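Long-range contacts in vacuolar aminopeptidase 1 (PDB 5JGF), which removes single amino acids, preferably neutral or hydrophobic ones, from the N-termini of peptides and proteins in the yeast vacuole, using zinc and working as a homododecamer: residues D[366-374]-D[427-435]; D[384-395]-D[462-470]. All coordinates share one frame; numbering follows the deposited sequence.

Contact 1 of 2, residues D[366-374]-D[427-435]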
loop_
_atom_site.group_PDB
_atom_site.type_symbol
_atom_site.label_atom_id
_atom_site.label_comp_id
_atom_site.label_asym_id
_atom_site.label_seq_id
_atom_site.Cartn_x
_atom_site.Cartn_y
_atom_site.Cartn_z
ATOM N N ASN D 366 10.481 -46.287 10.501
ATOM C CA ASN D 366 10.685 -47.715 10.729
ATOM C C ASN D 366 9.956 -48.721 9.847
ATOM O O ASN D 366 9.576 -49.801 10.308
ATOM C CB ASN D 366 10.388 -48.006 12.203
ATOM C CG ASN D 366 11.142 -47.071 13.129
ATOM O OD1 ASN D 366 12.352 -46.898 12.996
ATOM N ND2 ASN D 366 10.431 -46.458 14.068
ATOM N N VAL D 367 9.783 -48.384 8.577
ATOM C CA VAL D 367 9.112 -49.282 7.645
ATOM C C VAL D 367 10.080 -49.791 6.584
ATOM O O VAL D 367 10.212 -50.997 6.382
ATOM C CB VAL D 367 7.926 -48.578 6.958
ATOM C CG1 VAL D 367 7.382 -49.442 5.827
ATOM C CG2 VAL D 367 6.834 -48.306 7.987
ATOM N N GLY D 368 10.760 -48.870 5.909
ATOM C CA GLY D 368 11.698 -49.274 4.879
ATOM C C GLY D 368 12.153 -48.128 3.999
ATOM O O GLY D 368 11.813 -46.969 4.240
ATOM N N ILE D 369 12.919 -48.464 2.967
ATOM C CA ILE D 369 13.448 -47.479 2.033
ATOM C C ILE D 369 12.311 -46.705 1.368
ATOM O O ILE D 369 11.207 -47.225 1.202
ATOM C CB ILE D 369 14.316 -48.176 0.947
ATOM C CG1 ILE D 369 15.330 -47.189 0.364
ATOM C CG2 ILE D 369 13.423 -48.759 -0.152
ATOM C CD1 ILE D 369 16.466 -46.843 1.319
ATOM N N THR D 370 12.585 -45.461 0.990
ATOM C CA THR D 370 11.581 -44.631 0.342
ATOM C C THR D 370 12.008 -44.262 -1.068
ATOM O O THR D 370 13.096 -43.738 -1.286
ATOM C CB THR D 370 11.320 -43.336 1.144
ATOM O OG1 THR D 370 10.791 -43.681 2.428
ATOM C CG2 THR D 370 10.312 -42.440 0.413
ATOM N N LEU D 371 11.139 -44.558 -2.025
ATOM C CA LEU D 371 11.402 -44.258 -3.418
ATOM C C LEU D 371 11.054 -42.785 -3.645
ATOM O O LEU D 371 9.995 -42.321 -3.212
ATOM C CB LEU D 371 10.529 -45.161 -4.290
ATOM C CG LEU D 371 11.064 -45.699 -5.615
ATOM C CD1 LEU D 371 12.479 -46.247 -5.453
ATOM C CD2 LEU D 371 10.117 -46.791 -6.092
ATOM N N SER D 372 11.953 -42.050 -4.294
ATOM C CA SER D 372 11.730 -40.632 -4.576
ATOM C C SER D 372 11.237 -40.509 -6.009
ATOM O O SER D 372 11.946 -40.864 -6.958
ATOM C CB SER D 372 13.020 -39.831 -4.395
ATOM O OG SER D 372 13.455 -39.859 -3.046
ATOM N N LEU D 373 10.019 -40.002 -6.160
ATOM C CA LEU D 373 9.405 -39.871 -7.469
ATOM C C LEU D 373 9.078 -38.428 -7.815
ATOM O O LEU D 373 8.595 -37.675 -6.971
ATOM C CB LEU D 373 8.121 -40.702 -7.508
ATOM C CG LEU D 373 8.268 -42.185 -7.165
ATOM C CD1 LEU D 373 7.190 -42.594 -6.173
ATOM C CD2 LEU D 373 8.184 -43.013 -8.440
ATOM N N ASP D 374 9.340 -38.056 -9.063
ATOM C CA ASP D 374 9.053 -36.707 -9.539
ATOM C C ASP D 374 8.929 -36.722 -11.052
ATOM O O ASP D 374 9.831 -37.187 -11.751
ATOM C CB ASP D 374 10.157 -35.734 -9.149
ATOM C CG ASP D 374 9.793 -34.307 -9.474
ATOM O OD1 ASP D 374 8.974 -33.732 -8.730
ATOM O OD2 ASP D 374 10.303 -33.767 -10.478
ATOM N N THR D 427 18.753 -44.923 -13.581
ATOM C CA THR D 427 19.054 -44.499 -12.222
ATOM C C THR D 427 17.775 -44.352 -11.408
ATOM O O THR D 427 16.772 -43.835 -11.898
ATOM C CB THR D 427 19.807 -43.155 -12.258
ATOM O OG1 THR D 427 21.027 -43.324 -12.993
ATOM C CG2 THR D 427 20.112 -42.654 -10.851
ATOM N N ILE D 428 17.824 -44.812 -10.162
ATOM C CA ILE D 428 16.674 -44.758 -9.274
ATOM C C ILE D 428 16.982 -43.929 -8.036
ATOM O O ILE D 428 17.903 -44.246 -7.281
ATOM C CB ILE D 428 16.276 -46.183 -8.834
ATOM C CG1 ILE D 428 16.084 -47.057 -10.076
ATOM C CG2 ILE D 428 14.998 -46.145 -7.995
ATOM C CD1 ILE D 428 16.354 -48.522 -9.846
ATOM N N ASP D 429 16.220 -42.859 -7.835
ATOM C CA ASP D 429 16.412 -42.016 -6.665
ATOM C C ASP D 429 15.555 -42.554 -5.529
ATOM O O ASP D 429 14.351 -42.749 -5.681
ATOM C CB ASP D 429 16.027 -40.564 -6.975
ATOM C CG ASP D 429 17.183 -39.767 -7.558
ATOM O OD1 ASP D 429 18.118 -39.427 -6.800
ATOM O OD2 ASP D 429 17.158 -39.487 -8.772
ATOM N N LEU D 430 16.195 -42.812 -4.394
ATOM C CA LEU D 430 15.509 -43.325 -3.218
ATOM C C LEU D 430 16.385 -43.030 -2.016
ATOM O O LEU D 430 17.470 -42.472 -2.154
ATOM C CB LEU D 430 15.280 -44.837 -3.348
ATOM C CG LEU D 430 16.454 -45.724 -3.791
ATOM C CD1 LEU D 430 17.560 -45.716 -2.750
ATOM C CD2 LEU D 430 15.943 -47.153 -4.011
ATOM N N GLY D 431 15.921 -43.401 -0.833
ATOM C CA GLY D 431 16.723 -43.145 0.342
ATOM C C GLY D 431 15.967 -43.410 1.616
ATOM O O GLY D 431 14.808 -43.819 1.589
ATOM N N ILE D 432 16.644 -43.197 2.735
ATOM C CA ILE D 432 16.043 -43.381 4.042
ATOM C C ILE D 432 15.431 -42.024 4.365
ATOM O O ILE D 432 16.115 -41.004 4.305
ATOM C CB ILE D 432 17.119 -43.743 5.091
ATOM C CG1 ILE D 432 17.810 -45.052 4.682
ATOM C CG2 ILE D 432 16.484 -43.873 6.473
ATOM C CD1 ILE D 432 19.006 -45.429 5.549
ATOM N N ALA D 433 14.139 -42.013 4.680
ATOM C CA ALA D 433 13.444 -40.771 4.983
ATOM C C ALA D 433 13.786 -40.239 6.366
ATOM O O ALA D 433 14.066 -41.004 7.287
ATOM C CB ALA D 433 11.936 -40.977 4.861
ATOM N N GLN D 434 13.764 -38.919 6.503
ATOM C CA GLN D 434 14.055 -38.285 7.780
ATOM C C GLN D 434 13.195 -37.046 7.974
ATOM O O GLN D 434 12.630 -36.504 7.023
ATOM C CB GLN D 434 15.528 -37.869 7.862
ATOM C CG GLN D 434 15.936 -36.843 6.813
ATOM C CD GLN D 434 17.214 -36.117 7.178
ATOM O OE1 GLN D 434 17.214 -35.210 8.020
ATOM N NE2 GLN D 434 18.315 -36.515 6.558
ATOM N N LEU D 435 13.101 -36.609 9.221
ATOM C CA LEU D 435 12.358 -35.405 9.561
ATOM C C LEU D 435 13.381 -34.284 9.636
ATOM O O LEU D 435 14.572 -34.539 9.815
ATOM C CB LEU D 435 11.706 -35.540 10.939
ATOM C CG LEU D 435 10.432 -36.367 11.096
ATOM C CD1 LEU D 435 10.136 -36.556 12.580
ATOM C CD2 LEU D 435 9.278 -35.661 10.399
HETATM O O HOH W 1 12.482 -44.389 4.785
#
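Thr-370 and Gly-431 face each other as an antiparallel hydrogen-bonded pair: Thr-370 N gives its hydrogen to Gly-431 O at 2.8 Å, and Gly-431 N returns one to Thr-370 O at 2.9 Å. Two residues on, the ladder is carried by Ser-372 N and Asp-429 O (2.9 Å). The axes of these short segments make an angle of 134°, an antiparallel pairing with marked twist or splay. Ser-372 and Asp-429 bring their CB atoms together, but their polar ends turn to other partners: Ser-372 OG to Asn-346, Asp-429 to Thr-414, Ser-342 and the N of Ala-380. Asp-429 lies close to the zinc ligand Asp-344. Where direct pairing stops, a water takes over, giving a proton to Gly-368 O, accepting one from Ala-433 N and bonding to Thr-370 OG1 at 3.0 Å. The threonine hydroxyl lies beside its own backbone N (chi1 -63°), next to Ala-433 CB.

Apolar side chains fill in around this polar frame. Leu-371 CD1 reaches Ile-428 CG2 at 3.6 Å and also lies against Leu-430 CB. Branched and long aliphatics suit this face, against which helix 383-396 packs. Ile-369 has CG1 anti to the backbone N (chi1 -155°), which carries CD1 over the carbonyl of Gly-431 and up to Ile-432 CG1 at 4.0 Å, while CG1 meets Leu-430 CD1. With an alanine in place of Ile-369, Leu-430 CD1 and Ile-432 CG1 would probably lose one apolar neighbour each and a gap open over the Gly-431 carbonyl.

The arrangement is an antiparallel pairing within the mixed central sheet of the M18 catalytic fold, where strand 426-434 lies between strand 369-372 and the metal-bearing strand 339-347.

Contact 2 of 2, residues D[384-395]-D[462-470]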
loop_
_atom_site.group_PDB
_atom_site.type_symbol
_atom_site.label_atom_id
_atom_site.label_comp_id
_atom_site.label_asym_id
_atom_site.label_seq_id
_atom_site.Cartn_x
_atom_site.Cartn_y
_atom_site.Cartn_z
ATOM N N VAL D 384 10.374 -48.313 -15.050
ATOM C CA VAL D 384 11.093 -49.583 -14.976
ATOM C C VAL D 384 11.882 -49.664 -13.670
ATOM O O VAL D 384 11.902 -50.702 -13.010
ATOM C CB VAL D 384 12.057 -49.752 -16.170
ATOM C CG1 VAL D 384 12.935 -50.983 -15.970
ATOM C CG2 VAL D 384 11.258 -49.888 -17.454
ATOM N N GLY D 385 12.523 -48.560 -13.296
ATOM C CA GLY D 385 13.292 -48.539 -12.063
ATOM C C GLY D 385 12.409 -48.744 -10.848
ATOM O O GLY D 385 12.809 -49.387 -9.877
ATOM N N THR D 386 11.201 -48.191 -10.893
ATOM C CA THR D 386 10.263 -48.341 -9.789
ATOM C C THR D 386 9.890 -49.817 -9.677
ATOM O O THR D 386 9.896 -50.389 -8.586
ATOM C CB THR D 386 8.985 -47.504 -10.023
ATOM O OG1 THR D 386 9.322 -46.111 -10.027
ATOM C CG2 THR D 386 7.959 -47.767 -8.928
ATOM N N ALA D 387 9.579 -50.429 -10.815
ATOM C CA ALA D 387 9.211 -51.841 -10.845
ATOM C C ALA D 387 10.359 -52.713 -10.339
ATOM O O ALA D 387 10.143 -53.660 -9.581
ATOM C CB ALA D 387 8.828 -52.249 -12.267
ATOM N N LEU D 388 11.579 -52.386 -10.755
ATOM C CA LEU D 388 12.750 -53.151 -10.343
ATOM C C LEU D 388 12.946 -53.121 -8.835
ATOM O O LEU D 388 13.208 -54.152 -8.219
ATOM C CB LEU D 388 14.007 -52.626 -11.043
ATOM C CG LEU D 388 15.304 -53.350 -10.659
ATOM C CD1 LEU D 388 16.217 -53.433 -11.858
ATOM C CD2 LEU D 388 15.981 -52.626 -9.506
ATOM N N VAL D 389 12.819 -51.939 -8.237
ATOM C CA VAL D 389 12.981 -51.811 -6.797
ATOM C C VAL D 389 11.861 -52.530 -6.047
ATOM O O VAL D 389 12.097 -53.154 -5.012
ATOM C CB VAL D 389 13.021 -50.320 -6.366
ATOM C CG1 VAL D 389 12.881 -50.199 -4.851
ATOM C CG2 VAL D 389 14.332 -49.697 -6.817
ATOM N N GLU D 390 10.642 -52.459 -6.568
ATOM C CA GLU D 390 9.532 -53.121 -5.901
ATOM C C GLU D 390 9.663 -54.642 -6.013
ATOM O O GLU D 390 9.330 -55.367 -5.078
ATOM C CB GLU D 390 8.199 -52.610 -6.469
ATOM C CG GLU D 390 8.074 -51.089 -6.304
ATOM C CD GLU D 390 6.710 -50.518 -6.663
ATOM O OE1 GLU D 390 6.149 -50.888 -7.714
ATOM O OE2 GLU D 390 6.208 -49.671 -5.892
ATOM N N GLU D 391 10.167 -55.125 -7.144
ATOM C CA GLU D 391 10.354 -56.566 -7.330
ATOM C C GLU D 391 11.490 -57.012 -6.410
ATOM O O GLU D 391 11.402 -58.037 -5.732
ATOM C CB GLU D 391 10.705 -56.870 -8.791
ATOM C CG GLU D 391 11.102 -58.318 -9.071
ATOM C CD GLU D 391 10.003 -59.310 -8.736
ATOM O OE1 GLU D 391 8.845 -59.076 -9.147
ATOM O OE2 GLU D 391 10.300 -60.328 -8.073
ATOM N N LEU D 392 12.554 -56.216 -6.392
ATOM C CA LEU D 392 13.719 -56.477 -5.558
ATOM C C LEU D 392 13.302 -56.566 -4.086
ATOM O O LEU D 392 13.747 -57.451 -3.352
ATOM C CB LEU D 392 14.730 -55.345 -5.746
ATOM C CG LEU D 392 16.110 -55.449 -5.109
ATOM C CD1 LEU D 392 16.855 -56.649 -5.680
ATOM C CD2 LEU D 392 16.879 -54.165 -5.386
ATOM N N ALA D 393 12.443 -55.645 -3.662
ATOM C CA ALA D 393 11.971 -55.621 -2.282
ATOM C C ALA D 393 11.103 -56.839 -1.970
ATOM O O ALA D 393 11.252 -57.454 -0.912
ATOM C CB ALA D 393 11.187 -54.339 -2.018
ATOM N N ARG D 394 10.201 -57.184 -2.885
ATOM C CA ARG D 394 9.330 -58.336 -2.677
ATOM C C ARG D 394 10.154 -59.605 -2.483
ATOM O O ARG D 394 9.805 -60.459 -1.671
ATOM C CB ARG D 394 8.365 -58.510 -3.859
ATOM C CG ARG D 394 7.279 -57.436 -3.937
ATOM C CD ARG D 394 6.164 -57.823 -4.904
ATOM N NE ARG D 394 6.604 -57.838 -6.295
ATOM C CZ ARG D 394 6.587 -56.779 -7.101
ATOM N NH1 ARG D 394 6.146 -55.610 -6.660
ATOM N NH2 ARG D 394 7.012 -56.895 -8.353
ATOM N N ARG D 395 11.256 -59.719 -3.218
ATOM C CA ARG D 395 12.124 -60.889 -3.113
ATOM C C ARG D 395 12.926 -60.935 -1.815
ATOM O O ARG D 395 13.105 -62.007 -1.235
ATOM C CB ARG D 395 13.100 -60.944 -4.295
ATOM C CG ARG D 395 12.450 -61.164 -5.650
ATOM C CD ARG D 395 13.505 -61.440 -6.711
ATOM N NE ARG D 395 12.928 -61.612 -8.042
ATOM C CZ ARG D 395 13.624 -61.973 -9.116
ATOM N NH1 ARG D 395 14.927 -62.206 -9.018
ATOM N NH2 ARG D 395 13.018 -62.099 -10.289
ATOM N N HIS D 462 20.901 -59.258 -5.163
ATOM C CA HIS D 462 19.942 -59.627 -6.198
ATOM C C HIS D 462 19.603 -58.693 -7.361
ATOM O O HIS D 462 18.792 -59.065 -8.208
ATOM C CB HIS D 462 18.631 -60.020 -5.509
ATOM C CG HIS D 462 18.817 -60.928 -4.332
ATOM N ND1 HIS D 462 18.400 -60.592 -3.062
ATOM C CD2 HIS D 462 19.376 -62.157 -4.232
ATOM C CE1 HIS D 462 18.694 -61.576 -2.230
ATOM N NE2 HIS D 462 19.286 -62.538 -2.914
ATOM N N TRP D 463 20.193 -57.505 -7.439
ATOM C CA TRP D 463 19.823 -56.609 -8.536
ATOM C C TRP D 463 20.066 -57.187 -9.930
ATOM O O TRP D 463 19.245 -57.007 -10.830
ATOM C CB TRP D 463 20.541 -55.257 -8.422
ATOM C CG TRP D 463 21.929 -55.248 -8.980
ATOM C CD1 TRP D 463 23.085 -55.541 -8.317
ATOM C CD2 TRP D 463 22.301 -54.966 -10.332
ATOM N NE1 TRP D 463 24.155 -55.458 -9.174
ATOM C CE2 TRP D 463 23.703 -55.110 -10.418
ATOM C CE3 TRP D 463 21.585 -54.608 -11.483
ATOM C CZ2 TRP D 463 24.407 -54.906 -11.612
ATOM C CZ3 TRP D 463 22.285 -54.404 -12.671
ATOM C CH2 TRP D 463 23.684 -54.556 -12.723
ATOM N N ARG D 464 21.188 -57.873 -10.117
ATOM C CA ARG D 464 21.503 -58.436 -11.428
ATOM C C ARG D 464 20.445 -59.451 -11.856
ATOM O O ARG D 464 19.953 -59.404 -12.984
ATOM C CB ARG D 464 22.892 -59.088 -11.410
ATOM C CG ARG D 464 23.402 -59.562 -12.776
ATOM C CD ARG D 464 23.502 -58.426 -13.793
ATOM N NE ARG D 464 22.271 -58.259 -14.561
ATOM C CZ ARG D 464 22.054 -57.285 -15.443
ATOM N NH1 ARG D 464 22.984 -56.369 -15.679
ATOM N NH2 ARG D 464 20.904 -57.235 -16.101
ATOM N N SER D 465 20.086 -60.351 -10.946
ATOM C CA SER D 465 19.086 -61.375 -11.234
ATOM C C SER D 465 17.716 -60.774 -11.536
ATOM O O SER D 465 16.987 -61.272 -12.393
ATOM C CB SER D 465 18.969 -62.345 -10.056
ATOM O OG SER D 465 17.977 -63.324 -10.309
ATOM N N VAL D 466 17.363 -59.707 -10.828
ATOM C CA VAL D 466 16.074 -59.056 -11.042
ATOM C C VAL D 466 16.036 -58.276 -12.353
ATOM O O VAL D 466 15.068 -58.370 -13.110
ATOM C CB VAL D 466 15.728 -58.089 -9.880
ATOM C CG1 VAL D 466 14.468 -57.299 -10.215
ATOM C CG2 VAL D 466 15.523 -58.873 -8.597
ATOM N N TYR D 467 17.087 -57.510 -12.626
ATOM C CA TYR D 467 17.125 -56.718 -13.847
ATOM C C TYR D 467 17.126 -57.618 -15.078
ATOM O O TYR D 467 16.743 -57.192 -16.162
ATOM C CB TYR D 467 18.348 -55.792 -13.846
ATOM C CG TYR D 467 18.250 -54.620 -14.809
ATOM C CD1 TYR D 467 17.021 -54.009 -15.080
ATOM C CD2 TYR D 467 19.391 -54.084 -15.399
ATOM C CE1 TYR D 467 16.937 -52.891 -15.914
ATOM C CE2 TYR D 467 19.319 -52.966 -16.231
ATOM C CZ TYR D 467 18.088 -52.375 -16.483
ATOM O OH TYR D 467 18.018 -51.264 -17.292
ATOM N N ASP D 468 17.551 -58.867 -14.907
ATOM C CA ASP D 468 17.560 -59.815 -16.023
ATOM C C ASP D 468 16.140 -60.089 -16.507
ATOM O O ASP D 468 15.913 -60.317 -17.699
ATOM C CB ASP D 468 18.193 -61.147 -15.616
ATOM C CG ASP D 468 19.704 -61.087 -15.548
ATOM O OD1 ASP D 468 20.302 -60.209 -16.199
ATOM O OD2 ASP D 468 20.294 -61.943 -14.854
ATOM N N GLU D 469 15.193 -60.068 -15.570
ATOM C CA GLU D 469 13.789 -60.321 -15.871
ATOM C C GLU D 469 13.155 -59.263 -16.768
ATOM O O GLU D 469 12.093 -59.491 -17.338
ATOM C CB GLU D 469 12.975 -60.446 -14.567
ATOM C CG GLU D 469 13.366 -61.612 -13.666
ATOM C CD GLU D 469 13.340 -62.946 -14.410
ATOM O OE1 GLU D 469 12.610 -63.064 -15.413
ATOM O OE2 GLU D 469 14.029 -63.899 -14.005
ATOM N N PHE D 470 13.792 -58.104 -16.882
ATOM C CA PHE D 470 13.265 -57.043 -17.723
ATOM C C PHE D 470 13.823 -57.150 -19.136
ATOM O O PHE D 470 14.954 -57.664 -19.297
ATOM C CB PHE D 470 13.612 -55.671 -17.131
ATOM C CG PHE D 470 12.890 -55.369 -15.851
ATOM C CD1 PHE D 470 13.259 -55.992 -14.664
ATOM C CD2 PHE D 470 11.821 -54.477 -15.835
ATOM C CE1 PHE D 470 12.573 -55.732 -13.477
ATOM C CE2 PHE D 470 11.126 -54.211 -14.648
ATOM C CZ PHE D 470 11.505 -54.841 -13.471
HETATM O O HOH W 2 15.262 -63.645 -11.845
#
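Val-466 sits as a knob in a hole made by Leu-388, Glu-391, Leu-392 and Arg-395, at the tight centre of two helices whose axes approach to 9.8 Å at 123°. Its two methyls divide the work. CG1, anti to the backbone N (chi1 173°), meets Glu-391 CG at 3.7 Å and the side of Leu-388, while CG2 faces Leu-392 CD1 and lies over one face of the Arg-395 guanidinium, displaced toward NH1. A compact branched residue suits such a hole. Beside it Leu-388 CD1 presses on Tyr-467 CD1 at 3.4 Å, the two side chains crossing at about a right angle, and Leu-392 CD1 touches His-462 CB.

Phe-470, the last residue modelled, wedges against the first turns of helix 383-396: Ala-387 CB meets its ring edge at 3.8 Å, and Val-384 CG1 approaches CD2 obliquely. The small alanine leaves room for the ring.

The contact loosens toward solvent at Arg-395, beside exposed Ser-465. The arginine chain is extended from CG to NE, and NE bonds Glu-391 OE2 at 2.9 Å, close to the guanidinium plane. Glu-391 OE1 takes Arg-394 NH2 and also Lys-141 of a neighbouring subunit. Toward Glu-469 the link is looser: Arg-395 NH2 stays 4.3 Å from Glu-469 OE2, and a water bridges them, also donating to Ser-465 O.

Direct attraction between the helices is thus chiefly apolar, while the charges pair within each helix and, through water or Lys-141 of a neighbouring subunit, at the outer side of the contact; the glutamate shared by three cations is likely to stay ionised.

Both contacts are largely buried, but contact 1 is wholly so and near the zinc site, whereas contact 2 is farther out, has an exposed side and meets a neighbouring subunit more extensively. They are layers of one structure: helix 383-396 follows strand 369-372 in the chain and packs on the sheet, with Ile-428 CG2 3.8 Å from Val-389 CG2 and Leu-371 CD2 meeting Thr-386 CG2. The same helix thus offers one side to contact 1 and another to the C-terminal helix 448-468. Chemistry follows position: backbone hydrogen bonds unite the strands inside, while interlocking aliphatic and aromatic side chains join the helices, with charges and water gathered along their outer side.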